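Local coordinates for OmpA family protein (PDB 5M38) that probably binds peptidoglycan through an OmpA-like domain, fixing a type VI secretion system of enteroaggregative Escherichia coli to the cell wall, at residues L9-F12 against T18-P21. Numbering follows the deposited sequence.
Sequences LALF and TLKP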
loop_
_atom_site.group_PDB
_atom_site.type_symbol
_atom_site.label_atom_id
_atom_site.label_comp_id
_atom_site.label_asym_id
_atom_site.label_seq_id
_atom_site.Cartn_x
_atom_site.Cartn_y
_atom_site.Cartn_z
ATOM N N LEU A 9 -0.101 6.900 -3.782
ATOM C CA LEU A 9 1.358 6.956 -3.809
ATOM C C LEU A 9 1.858 8.441 -3.788
ATOM O O LEU A 9 2.127 9.087 -4.796
ATOM C CB LEU A 9 1.879 6.087 -4.958
ATOM C CG LEU A 9 2.009 4.563 -4.682
ATOM C CD1 LEU A 9 1.172 4.089 -3.562
ATOM C CD2 LEU A 9 1.738 3.716 -5.911
ATOM N N ALA A 10 1.747 9.000 -2.576
ATOM C CA ALA A 10 2.105 10.302 -1.985
ATOM C C ALA A 10 2.686 9.834 -0.612
ATOM O O ALA A 10 2.447 10.410 0.458
ATOM C CB ALA A 10 0.843 11.089 -1.743
ATOM N N LEU A 11 3.344 8.658 -0.686
ATOM C CA LEU A 11 4.035 7.943 0.361
ATOM C C LEU A 11 5.450 7.775 -0.140
ATOM O O LEU A 11 6.362 7.624 0.656
ATOM C CB LEU A 11 3.432 6.537 0.543
ATOM C CG LEU A 11 2.008 6.368 1.024
ATOM C CD1 LEU A 11 1.569 4.918 0.806
ATOM C CD2 LEU A 11 1.873 6.746 2.501
ATOM N N PHE A 12 5.623 7.794 -1.472
ATOM C CA PHE A 12 6.895 7.550 -2.153
ATOM C C PHE A 12 7.112 8.553 -3.247
ATOM O O PHE A 12 6.145 9.104 -3.777
ATOM C CB PHE A 12 6.862 6.149 -2.821
ATOM C CG PHE A 12 6.397 5.022 -1.935
ATOM C CD1 PHE A 12 5.070 4.599 -1.956
ATOM C CD2 PHE A 12 7.278 4.390 -1.061
ATOM C CE1 PHE A 12 4.636 3.556 -1.117
ATOM C CE2 PHE A 12 6.841 3.346 -0.229
ATOM C CZ PHE A 12 5.526 2.944 -0.257
ATOM N N THR A 18 10.802 3.669 -0.722
ATOM C CA THR A 18 11.245 4.175 0.577
ATOM C C THR A 18 10.262 5.275 0.920
ATOM O O THR A 18 10.096 6.170 0.100
ATOM C CB THR A 18 12.691 4.716 0.453
ATOM O OG1 THR A 18 13.562 3.642 0.102
ATOM C CG2 THR A 18 13.191 5.373 1.730
ATOM N N LEU A 19 9.622 5.225 2.112
ATOM C CA LEU A 19 8.626 6.217 2.527
ATOM C C LEU A 19 9.205 7.622 2.649
ATOM O O LEU A 19 10.184 7.836 3.373
ATOM C CB LEU A 19 7.874 5.809 3.815
ATOM C CG LEU A 19 7.059 4.503 3.778
ATOM C CD1 LEU A 19 6.766 4.027 5.153
ATOM C CD2 LEU A 19 5.763 4.679 3.039
ATOM N N LYS A 20 8.616 8.569 1.904
ATOM C CA LYS A 20 9.053 9.960 1.891
ATOM C C LYS A 20 8.635 10.680 3.203
ATOM O O LYS A 20 7.695 10.212 3.856
ATOM C CB LYS A 20 8.634 10.689 0.589
ATOM C CG LYS A 20 7.201 11.155 0.495
ATOM C CD LYS A 20 6.997 11.800 -0.868
ATOM C CE LYS A 20 5.646 12.411 -1.078
ATOM N NZ LYS A 20 5.324 12.495 -2.533
ATOM N N PRO A 21 9.351 11.761 3.637
ATOM C CA PRO A 21 9.042 12.396 4.943
ATOM C C PRO A 21 7.598 12.813 5.197
ATOM O O PRO A 21 7.112 12.654 6.327
ATOM C CB PRO A 21 9.973 13.604 4.983
ATOM C CG PRO A 21 11.068 13.245 4.094
ATOM C CD PRO A 21 10.538 12.387 3.015
#
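Leu11 and Lys20 are joined by one backbone hydrogen bond, which shows how a loop without helix or strand can still be closed on itself. The amide N of Lys20 donates to Leu11 O at 2.7 Å in a nearly straight bond (166° at the hydrogen), coming in 28° out of the plane of the carbonyl. The same oxygen also meets Leu19 CA at 3.3 Å in a CA-H...O contact.

On one side of this link lies an apolar cluster. Leu19 turns its CD2 branch into it, 3.7 Å from Phe12 CE2 and 3.9 Å from Leu11 CB; the approach to the ring is oblique. Phe12 has CG anti to its own carbonyl carbon (chi1 -49°), which brings the end of the ring nearer to 18-21 although its CB points away, and its CD2 edge meets Thr18 O at 3.5 Å.

Lys20 works differently: beyond CG its chain runs extended across the backbone of 10-12, with CG 3.6 Å from Leu11 O and NZ 3.7 Å from Phe12 O, too long for a firm bond. Its side chain also touches Asp13 in the intervening loop. An alanine here would keep the backbone bond but would probably strip the main chain of 10-12 of this aliphatic cover and take away the contact with Asp13.

Both segments belong to the connection from edge strand 4-8 to helix 24-36. Leu11 and Leu19 both rest on Leu27 of that helix, while helix 54-74 receives Phe12 at Arg64 and Ala67 and Leu19 at Trp71, so the closed loop packs against helices 24-36 and 54-74.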